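Long-range contacts in plasmin and fibronectin-binding protein A (Streptococcus pneumoniae, PDB 4MR0), which acts as a fibronectin-dependent adhesin and invasin on the pneumococcal surface, binding human fibronectin, plasmin, plasminogen and serum albumin: residues S511-F522 with N550-Y560; R393-E401 with F438-K446. All blocks are in the same frame, centred on the assembly; numbering follows the deposited sequence.

Interaction 1. Residues S511-F522 with N550-Y560; sequences SKGKITVLNNQF and NFNIVTENGLY
Val-517 and Ile-553 form the tight centre where a parallel beta-helix is finished off by a hairpin: strand 551-556 runs antiparallel to strand 515-518, against the direction of the coils. They are a hydrogen-bonded pair, each amide giving its proton to the other's carbonyl, and Val-517 N meets Ile-553 O at 2.9 Å, nearly straight (173°). The side chains point the same way, Val-517 CB 3.9 Å from Ile-553 CB, and Ile-553 also rests on Phe-532 in the interior of the beta-helix.

Polar side chains carry the seam toward Phe-522. With CG anti to its carbonyl carbon (chi1 -62°), Asn-552 sends OD1 to Asn-519 N and ND2 to Asn-519 OD1; the two amide planes are 81° apart, and Asn-519 N sits above the carbonyl plane of its acceptor. Asn-550 ND2 reaches Asn-520 O at 2.6 Å and also lies at the edge of the Phe-522 ring. At the other end Thr-555 OG1 donates to Ile-515 O (2.8 Å), on an in-plane lone pair.

The outer side is looser. Leu-518 CD2 brushes Val-554 CG1, one water joins Lys-514 NZ, Thr-516 OG1 and Thr-555 N, and the type I' turn from Glu-556 to Leu-559 projects past the contact, touching nothing in 511-522. Where the chain returns, the seam tightens again: Ile-515 CD1 packs against Tyr-560 CE1, and Tyr-560 OH donates to Gly-513 O at 2.6 Å, in the carbonyl plane.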
loop_
_atom_site.group_PDB
_atom_site.type_symbol
_atom_site.label_atom_id
_atom_site.label_comp_id
_atom_site.label_asym_id
_atom_site.label_seq_id
_atom_site.Cartn_x
_atom_site.Cartn_y
_atom_site.Cartn_z
ATOM N N SER A 511 2.592 11.993 -23.337
ATOM C CA SER A 511 1.930 12.906 -22.416
ATOM C C SER A 511 1.484 14.167 -23.150
ATOM O O SER A 511 2.124 14.596 -24.110
ATOM C CB SER A 511 2.866 13.244 -21.257
ATOM O OG SER A 511 3.186 12.064 -20.533
ATOM N N LYS A 512 0.378 14.748 -22.701
ATOM C CA LYS A 512 -0.175 15.940 -23.333
ATOM C C LYS A 512 -0.352 17.082 -22.336
ATOM O O LYS A 512 -0.055 16.940 -21.148
ATOM C CB LYS A 512 -1.525 15.594 -23.980
ATOM C CG LYS A 512 -1.414 14.520 -25.066
ATOM C CD LYS A 512 -2.652 13.622 -25.166
ATOM C CE LYS A 512 -3.788 14.254 -25.969
ATOM N NZ LYS A 512 -4.890 13.267 -26.193
ATOM N N GLY A 513 -0.835 18.216 -22.826
ATOM C CA GLY A 513 -1.042 19.357 -21.958
ATOM C C GLY A 513 0.249 19.939 -21.414
ATOM O O GLY A 513 1.319 19.775 -22.002
ATOM N N LYS A 514 0.148 20.607 -20.269
ATOM C CA LYS A 514 1.300 21.242 -19.647
ATOM C C LYS A 514 2.330 20.284 -19.057
ATOM O O LYS A 514 2.027 19.462 -18.183
ATOM C CB LYS A 514 0.836 22.226 -18.568
ATOM C CG LYS A 514 1.971 23.067 -18.004
ATOM C CD LYS A 514 1.453 24.232 -17.189
ATOM C CE LYS A 514 2.596 25.144 -16.785
ATOM N NZ LYS A 514 3.374 25.599 -17.977
ATOM N N ILE A 515 3.559 20.411 -19.543
ATOM C CA ILE A 515 4.666 19.586 -19.091
ATOM C C ILE A 515 5.834 20.483 -18.679
ATOM O O ILE A 515 6.182 21.437 -19.387
ATOM C CB ILE A 515 5.119 18.633 -20.203
ATOM C CG1 ILE A 515 3.962 17.691 -20.566
ATOM C CG2 ILE A 515 6.352 17.850 -19.758
ATOM C CD1 ILE A 515 4.283 16.695 -21.663
ATOM N N THR A 516 6.425 20.177 -17.528
ATOM C CA THR A 516 7.548 20.948 -17.006
ATOM C C THR A 516 8.577 19.997 -16.425
ATOM O O THR A 516 8.286 19.253 -15.493
ATOM C CB THR A 516 7.106 21.909 -15.880
ATOM O OG1 THR A 516 5.986 22.682 -16.318
ATOM C CG2 THR A 516 8.245 22.857 -15.515
ATOM N N VAL A 517 9.776 20.012 -16.994
ATOM C CA VAL A 517 10.863 19.161 -16.530
ATOM C C VAL A 517 12.025 20.107 -16.274
ATOM O O VAL A 517 12.671 20.572 -17.211
ATOM C CB VAL A 517 11.241 18.122 -17.602
ATOM C CG1 VAL A 517 12.379 17.243 -17.101
ATOM C CG2 VAL A 517 10.027 17.266 -17.934
ATOM N N LEU A 518 12.285 20.396 -15.001
ATOM C CA LEU A 518 13.330 21.352 -14.659
ATOM C C LEU A 518 14.429 20.925 -13.705
ATOM O O LEU A 518 14.178 20.434 -12.604
ATOM C CB LEU A 518 12.696 22.627 -14.094
ATOM C CG LEU A 518 11.616 23.315 -14.928
ATOM C CD1 LEU A 518 10.932 24.382 -14.082
ATOM C CD2 LEU A 518 12.232 23.918 -16.185
ATOM N N ASN A 519 15.656 21.143 -14.158
ATOM C CA ASN A 519 16.857 20.887 -13.388
ATOM C C ASN A 519 16.990 19.594 -12.600
ATOM O O ASN A 519 17.219 19.609 -11.393
ATOM C CB ASN A 519 17.087 22.082 -12.471
ATOM C CG ASN A 519 16.993 23.402 -13.223
ATOM O OD1 ASN A 519 17.642 23.585 -14.250
ATOM N ND2 ASN A 519 16.184 24.321 -12.719
ATOM N N ASN A 520 16.847 18.475 -13.293
ATOM C CA ASN A 520 17.024 17.179 -12.664
ATOM C C ASN A 520 18.529 16.934 -12.797
ATOM O O ASN A 520 19.182 17.560 -13.631
ATOM C CB ASN A 520 16.230 16.118 -13.420
ATOM C CG ASN A 520 14.731 16.330 -13.310
ATOM O OD1 ASN A 520 14.129 16.070 -12.267
ATOM N ND2 ASN A 520 14.122 16.814 -14.385
ATOM N N GLN A 521 19.080 16.059 -11.964
ATOM C CA GLN A 521 20.508 15.748 -12.007
ATOM C C GLN A 521 20.731 14.276 -12.336
ATOM O O GLN A 521 19.998 13.404 -11.860
ATOM C CB GLN A 521 21.163 16.098 -10.667
ATOM C CG GLN A 521 21.462 17.581 -10.493
ATOM C CD GLN A 521 21.839 17.935 -9.063
ATOM O OE1 GLN A 521 22.628 17.236 -8.421
ATOM N NE2 GLN A 521 21.281 19.034 -8.559
ATOM N N PHE A 522 21.742 14.001 -13.156
ATOM C CA PHE A 522 22.044 12.631 -13.567
ATOM C C PHE A 522 23.523 12.315 -13.392
ATOM O O PHE A 522 24.383 13.120 -13.743
ATOM C CB PHE A 522 21.647 12.433 -15.032
ATOM C CG PHE A 522 20.238 12.857 -15.343
ATOM C CD1 PHE A 522 19.177 11.976 -15.177
ATOM C CD2 PHE A 522 19.975 14.146 -15.783
ATOM C CE1 PHE A 522 17.867 12.376 -15.453
ATOM C CE2 PHE A 522 18.673 14.559 -16.063
ATOM C CZ PHE A 522 17.616 13.673 -15.895
ATOM N N ASN A 550 21.605 16.447 -20.233
ATOM C CA ASN A 550 20.656 17.058 -19.319
ATOM C C ASN A 550 20.088 18.330 -19.945
ATOM O O ASN A 550 20.820 19.136 -20.521
ATOM C CB ASN A 550 21.352 17.402 -18.005
ATOM C CG ASN A 550 20.376 17.635 -16.867
ATOM O OD1 ASN A 550 19.199 17.930 -17.090
ATOM N ND2 ASN A 550 20.866 17.511 -15.636
ATOM N N PHE A 551 18.777 18.496 -19.843
ATOM C CA PHE A 551 18.113 19.680 -20.372
ATOM C C PHE A 551 16.764 19.842 -19.701
ATOM O O PHE A 551 16.348 18.989 -18.917
ATOM C CB PHE A 551 17.921 19.590 -21.893
ATOM C CG PHE A 551 17.137 18.390 -22.349
ATOM C CD1 PHE A 551 17.757 17.153 -22.500
ATOM C CD2 PHE A 551 15.778 18.501 -22.646
ATOM C CE1 PHE A 551 17.035 16.042 -22.939
ATOM C CE2 PHE A 551 15.048 17.397 -23.083
ATOM C CZ PHE A 551 15.678 16.166 -23.234
ATOM N N ASN A 552 16.086 20.942 -20.002
ATOM C CA ASN A 552 14.786 21.187 -19.418
ATOM C C ASN A 552 13.716 21.245 -20.489
ATOM O O ASN A 552 14.000 21.462 -21.667
ATOM C CB ASN A 552 14.783 22.494 -18.620
ATOM C CG ASN A 552 15.755 22.470 -17.455
ATOM O OD1 ASN A 552 15.995 21.421 -16.849
ATOM N ND2 ASN A 552 16.308 23.636 -17.120
ATOM N N ILE A 553 12.482 21.023 -20.066
ATOM C CA ILE A 553 11.346 21.074 -20.964
ATOM C C ILE A 553 10.351 22.016 -20.324
ATOM O O ILE A 553 10.125 21.961 -19.116
ATOM C CB ILE A 553 10.672 19.703 -21.117
ATOM C CG1 ILE A 553 11.675 18.687 -21.665
ATOM C CG2 ILE A 553 9.456 19.828 -22.030
ATOM C CD1 ILE A 553 11.148 17.265 -21.692
ATOM N N VAL A 554 9.770 22.890 -21.130
ATOM C CA VAL A 554 8.783 23.826 -20.628
ATOM C C VAL A 554 7.679 23.889 -21.658
ATOM O O VAL A 554 7.885 23.535 -22.820
ATOM C CB VAL A 554 9.380 25.246 -20.430
ATOM C CG1 VAL A 554 10.625 25.165 -19.561
ATOM C CG2 VAL A 554 9.706 25.880 -21.776
ATOM N N THR A 555 6.504 24.325 -21.228
ATOM C CA THR A 555 5.371 24.445 -22.124
ATOM C C THR A 555 5.069 25.926 -22.256
ATOM O O THR A 555 4.843 26.614 -21.262
ATOM C CB THR A 555 4.143 23.712 -21.562
ATOM O OG1 THR A 555 4.473 22.334 -21.351
ATOM C CG2 THR A 555 2.972 23.804 -22.528
ATOM N N GLU A 556 5.079 26.413 -23.489
ATOM C CA GLU A 556 4.824 27.821 -23.763
ATOM C C GLU A 556 3.685 27.965 -24.767
ATOM O O GLU A 556 3.815 27.564 -25.920
ATOM C CB GLU A 556 6.097 28.465 -24.316
ATOM C CG GLU A 556 5.966 29.927 -24.689
ATOM C CD GLU A 556 7.172 30.424 -25.469
ATOM O OE1 GLU A 556 7.436 29.873 -26.561
ATOM O OE2 GLU A 556 7.854 31.358 -24.994
ATOM N N ASN A 557 2.574 28.537 -24.317
ATOM C CA ASN A 557 1.404 28.732 -25.167
ATOM C C ASN A 557 0.966 27.387 -25.751
ATOM O O ASN A 557 0.638 27.283 -26.935
ATOM C CB ASN A 557 1.731 29.722 -26.296
ATOM C CG ASN A 557 0.483 30.305 -26.949
ATOM O OD1 ASN A 557 0.574 31.065 -27.918
ATOM N ND2 ASN A 557 -0.688 29.959 -26.417
ATOM N N GLY A 558 0.980 26.355 -24.911
ATOM C CA GLY A 558 0.575 25.030 -25.345
ATOM C C GLY A 558 1.629 24.242 -26.104
ATOM O O GLY A 558 1.431 23.060 -26.393
ATOM N N LEU A 559 2.751 24.878 -26.426
ATOM C CA LEU A 559 3.811 24.199 -27.166
ATOM C C LEU A 559 5.021 23.890 -26.285
ATOM O O LEU A 559 5.298 24.612 -25.327
ATOM C CB LEU A 559 4.229 25.053 -28.368
ATOM C CG LEU A 559 3.074 25.541 -29.254
ATOM C CD1 LEU A 559 3.635 26.192 -30.513
ATOM C CD2 LEU A 559 2.167 24.373 -29.624
ATOM N N TYR A 560 5.737 22.818 -26.617
ATOM C CA TYR A 560 6.908 22.393 -25.854
ATOM C C TYR A 560 8.216 22.867 -26.474
ATOM O O TYR A 560 8.305 23.080 -27.683
ATOM C CB TYR A 560 6.955 20.867 -25.759
ATOM C CG TYR A 560 5.661 20.234 -25.317
ATOM C CD1 TYR A 560 5.164 20.436 -24.029
ATOM C CD2 TYR A 560 4.922 19.440 -26.194
ATOM C CE1 TYR A 560 3.963 19.861 -23.628
ATOM C CE2 TYR A 560 3.721 18.863 -25.805
ATOM C CZ TYR A 560 3.247 19.077 -24.522
ATOM O OH TYR A 560 2.060 18.506 -24.136
HETATM O O HOH W 1 6.080 24.860 -18.414
HETATM O O HOH W 2 16.427 18.220 -16.092
HETATM O O HOH W 3 23.242 16.625 -14.090
#

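Interaction 2. Residues R393-E401 with F438-K446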
loop_
_atom_site.group_PDB
_atom_site.type_symbol
_atom_site.label_atom_id
_atom_site.label_comp_id
_atom_site.label_asym_id
_atom_site.label_seq_id
_atom_site.Cartn_x
_atom_site.Cartn_y
_atom_site.Cartn_z
ATOM N N ARG A 393 11.616 5.784 2.156
ATOM C CA ARG A 393 12.829 5.111 1.720
ATOM C C ARG A 393 12.429 3.768 1.101
ATOM O O ARG A 393 11.836 2.919 1.766
ATOM C CB ARG A 393 13.764 4.891 2.909
ATOM C CG ARG A 393 14.907 3.946 2.615
ATOM C CD ARG A 393 15.856 3.858 3.791
ATOM N NE ARG A 393 16.837 2.793 3.611
ATOM C CZ ARG A 393 17.800 2.511 4.483
ATOM N NH1 ARG A 393 17.912 3.220 5.601
ATOM N NH2 ARG A 393 18.643 1.514 4.243
ATOM N N PHE A 394 12.736 3.583 -0.177
ATOM C CA PHE A 394 12.399 2.335 -0.862
ATOM C C PHE A 394 13.680 1.585 -1.175
ATOM O O PHE A 394 14.474 2.040 -2.006
ATOM C CB PHE A 394 11.681 2.594 -2.190
ATOM C CG PHE A 394 10.408 3.388 -2.071
ATOM C CD1 PHE A 394 10.438 4.739 -1.726
ATOM C CD2 PHE A 394 9.180 2.798 -2.377
ATOM C CE1 PHE A 394 9.265 5.494 -1.692
ATOM C CE2 PHE A 394 8.002 3.534 -2.349
ATOM C CZ PHE A 394 8.039 4.889 -2.008
ATOM N N ASP A 395 13.887 0.445 -0.526
ATOM C CA ASP A 395 15.083 -0.346 -0.785
ATOM C C ASP A 395 14.722 -1.579 -1.601
ATOM O O ASP A 395 13.643 -2.152 -1.438
ATOM C CB ASP A 395 15.749 -0.779 0.523
ATOM C CG ASP A 395 16.374 0.384 1.280
ATOM O OD1 ASP A 395 17.001 1.256 0.636
ATOM O OD2 ASP A 395 16.254 0.418 2.522
ATOM N N LYS A 396 15.619 -1.977 -2.492
ATOM C CA LYS A 396 15.387 -3.153 -3.317
ATOM C C LYS A 396 16.710 -3.863 -3.519
ATOM O O LYS A 396 17.646 -3.308 -4.095
ATOM C CB LYS A 396 14.786 -2.754 -4.665
ATOM C CG LYS A 396 14.440 -3.925 -5.577
ATOM C CD LYS A 396 13.391 -4.846 -4.970
ATOM C CE LYS A 396 12.989 -5.935 -5.961
ATOM N NZ LYS A 396 12.112 -6.974 -5.350
ATOM N N LYS A 397 16.791 -5.090 -3.023
ATOM C CA LYS A 397 18.007 -5.878 -3.137
ATOM C C LYS A 397 17.967 -6.778 -4.367
ATOM O O LYS A 397 16.967 -6.828 -5.089
ATOM C CB LYS A 397 18.199 -6.728 -1.880
ATOM C CG LYS A 397 18.385 -5.917 -0.608
ATOM C CD LYS A 397 18.759 -6.814 0.566
ATOM C CE LYS A 397 17.552 -7.503 1.181
ATOM N NZ LYS A 397 16.996 -6.702 2.315
ATOM N N VAL A 398 19.062 -7.487 -4.609
ATOM C CA VAL A 398 19.126 -8.388 -5.747
ATOM C C VAL A 398 18.370 -9.675 -5.432
ATOM O O VAL A 398 18.136 -10.005 -4.268
ATOM C CB VAL A 398 20.589 -8.733 -6.110
ATOM C CG1 VAL A 398 21.317 -7.476 -6.564
ATOM C CG2 VAL A 398 21.293 -9.346 -4.912
ATOM N N LYS A 399 17.977 -10.380 -6.488
ATOM C CA LYS A 399 17.251 -11.640 -6.385
ATOM C C LYS A 399 17.868 -12.583 -5.353
ATOM O O LYS A 399 17.157 -13.203 -4.558
ATOM C CB LYS A 399 17.240 -12.313 -7.758
ATOM C CG LYS A 399 16.701 -13.732 -7.798
ATOM C CD LYS A 399 17.008 -14.347 -9.160
ATOM C CE LYS A 399 16.546 -15.794 -9.268
ATOM N NZ LYS A 399 15.064 -15.911 -9.321
ATOM N N GLY A 400 19.193 -12.677 -5.365
ATOM C CA GLY A 400 19.895 -13.561 -4.451
ATOM C C GLY A 400 19.721 -13.299 -2.967
ATOM O O GLY A 400 19.856 -14.217 -2.160
ATOM N N GLU A 401 19.426 -12.057 -2.597
ATOM C CA GLU A 401 19.250 -11.702 -1.192
ATOM C C GLU A 401 17.785 -11.497 -0.823
ATOM O O GLU A 401 17.475 -10.897 0.205
ATOM C CB GLU A 401 20.033 -10.428 -0.882
ATOM C CG GLU A 401 21.538 -10.587 -0.984
ATOM C CD GLU A 401 22.255 -9.258 -1.108
ATOM O OE1 GLU A 401 21.933 -8.328 -0.336
ATOM O OE2 GLU A 401 23.145 -9.145 -1.979
ATOM N N PHE A 438 15.433 6.163 -3.126
ATOM C CA PHE A 438 15.354 4.804 -3.651
ATOM C C PHE A 438 16.762 4.219 -3.755
ATOM O O PHE A 438 17.661 4.852 -4.316
ATOM C CB PHE A 438 14.714 4.776 -5.048
ATOM C CG PHE A 438 13.336 5.384 -5.118
ATOM C CD1 PHE A 438 13.165 6.766 -5.095
ATOM C CD2 PHE A 438 12.212 4.573 -5.234
ATOM C CE1 PHE A 438 11.895 7.335 -5.199
ATOM C CE2 PHE A 438 10.936 5.130 -5.339
ATOM C CZ PHE A 438 10.776 6.512 -5.318
ATOM N N ASN A 439 16.950 3.021 -3.203
ATOM C CA ASN A 439 18.234 2.326 -3.271
ATOM C C ASN A 439 17.922 1.020 -3.978
ATOM O O ASN A 439 17.393 0.090 -3.374
ATOM C CB ASN A 439 18.787 2.070 -1.867
ATOM C CG ASN A 439 19.053 3.355 -1.111
ATOM O OD1 ASN A 439 19.799 4.216 -1.581
ATOM N ND2 ASN A 439 18.439 3.496 0.060
ATOM N N ILE A 440 18.237 0.970 -5.267
ATOM C CA ILE A 440 17.938 -0.197 -6.087
ATOM C C ILE A 440 19.159 -0.977 -6.559
ATOM O O ILE A 440 20.115 -0.407 -7.089
ATOM C CB ILE A 440 17.114 0.236 -7.315
ATOM C CG1 ILE A 440 15.830 0.932 -6.844
ATOM C CG2 ILE A 440 16.797 -0.966 -8.189
ATOM C CD1 ILE A 440 15.041 1.620 -7.947
ATOM N N ALA A 441 19.107 -2.292 -6.367
ATOM C CA ALA A 441 20.190 -3.179 -6.774
ATOM C C ALA A 441 19.674 -4.186 -7.795
ATOM O O ALA A 441 20.454 -4.819 -8.500
ATOM C CB ALA A 441 20.758 -3.903 -5.559
ATOM N N ASP A 442 18.353 -4.321 -7.874
ATOM C CA ASP A 442 17.720 -5.246 -8.810
ATOM C C ASP A 442 17.565 -4.593 -10.179
ATOM O O ASP A 442 16.914 -3.560 -10.310
ATOM C CB ASP A 442 16.346 -5.670 -8.281
ATOM C CG ASP A 442 15.575 -6.516 -9.271
ATOM O OD1 ASP A 442 16.179 -7.433 -9.863
ATOM O OD2 ASP A 442 14.360 -6.274 -9.452
ATOM N N PRO A 443 18.159 -5.197 -11.222
ATOM C CA PRO A 443 18.063 -4.633 -12.573
ATOM C C PRO A 443 16.663 -4.626 -13.181
ATOM O O PRO A 443 16.426 -3.956 -14.187
ATOM C CB PRO A 443 19.053 -5.483 -13.376
ATOM C CG PRO A 443 19.041 -6.795 -12.663
ATOM C CD PRO A 443 19.034 -6.382 -11.207
ATOM N N LYS A 444 15.737 -5.357 -12.569
ATOM C CA LYS A 444 14.367 -5.421 -13.073
ATOM C C LYS A 444 13.420 -4.479 -12.334
ATOM O O LYS A 444 12.223 -4.447 -12.623
ATOM C CB LYS A 444 13.827 -6.849 -12.960
ATOM C CG LYS A 444 14.412 -7.842 -13.958
ATOM C CD LYS A 444 13.839 -9.234 -13.719
ATOM C CE LYS A 444 13.887 -10.083 -14.983
ATOM N NZ LYS A 444 15.271 -10.237 -15.506
ATOM N N THR A 445 13.951 -3.714 -11.385
ATOM C CA THR A 445 13.120 -2.798 -10.610
ATOM C C THR A 445 13.179 -1.343 -11.058
ATOM O O THR A 445 14.249 -0.747 -11.186
ATOM C CB THR A 445 13.463 -2.873 -9.098
ATOM O OG1 THR A 445 13.039 -4.139 -8.578
ATOM C CG2 THR A 445 12.753 -1.766 -8.325
ATOM N N LYS A 446 11.996 -0.789 -11.290
ATOM C CA LYS A 446 11.818 0.592 -11.709
ATOM C C LYS A 446 11.522 1.370 -10.426
ATOM O O LYS A 446 10.784 0.890 -9.564
ATOM C CB LYS A 446 10.627 0.667 -12.665
ATOM C CG LYS A 446 10.508 1.948 -13.465
ATOM C CD LYS A 446 9.212 1.938 -14.269
ATOM C CE LYS A 446 9.477 2.002 -15.768
ATOM N NZ LYS A 446 9.004 0.778 -16.464
HETATM O O HOH W 4 18.180 -9.094 -8.870
#
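The rings of Phe-394 and Phe-438 form an offset stack inside a right-handed parallel beta-helix of the pectate lyase type, each set over one face of the other. Their centroids are 4.6 Å apart and the planes only 13° from parallel; Phe-438 CE2 lies over the Phe-394 ring toward its rim, 3.7 Å from Phe-394 CD1. Like first torsions, with CG anti to the carbonyl carbon, turn both side chains the same way, as expected of equivalent positions in successive coils. Phe-371 meets Phe-394 at a steeper tilt.

On the other face of the sheet, Asp-395 and Asn-439 lie side by side with carboxylate and amide nearly coplanar. Asn-439 ND2 donates to Asp-395 OD1 at 2.7 Å, close to the C-O axis and within its own amide plane. At the edge of the Arg-393 guanidinium, Asp-395 OD1 lies in plane but its bond from NE is weak; OD2, tilted out of that plane, takes the salt bridge from NE on its syn lone pair and also bonds His-370. Asn-439 OD1 turns to Asn-472. These several partners fix the rotation of both groups.

Between the strands the parallel register is kept by Asn-439, whose N binds Phe-394 O and whose O receives Lys-396 N; Ala-441 N then bonds Lys-396 O. Lys-396 bends at chi2 (62°) and runs alongside Asp-442 before its NZ bonds Met-374 O. Asp-442 OD2 is 4.7 Å from Lys-396 NZ, too far for a salt bridge, though the opposite charges may still favour one another. Asp-442 OD1 bonds Tyr-405 OH and accepts from the water that Lys-399 N also holds. OD2 accepts Thr-445 OG1 on its anti lone pair, and Thr-445 OG1 lies 3.2 Å from Lys-396 CE.

Followed from the N terminus, the chain first meets interaction 2, where 393-401 is rejoined by 438-446 after 36 intervening residues that include strand 410-415; one coil is thereby stacked on the next. The chain then continues through strands 462-473 and 490-500 before interaction 1 closes a second loop, between 511-522 and 550-560. The two loops follow in series, neither nested nor crossed. Their centres are 29 Å apart and their nearest atoms about 11 Å, so they do not touch. Interaction 2 illustrates the repeating parallel step in the body of the solenoid, interaction 1 its antiparallel ending, and successive strand pairings connect them.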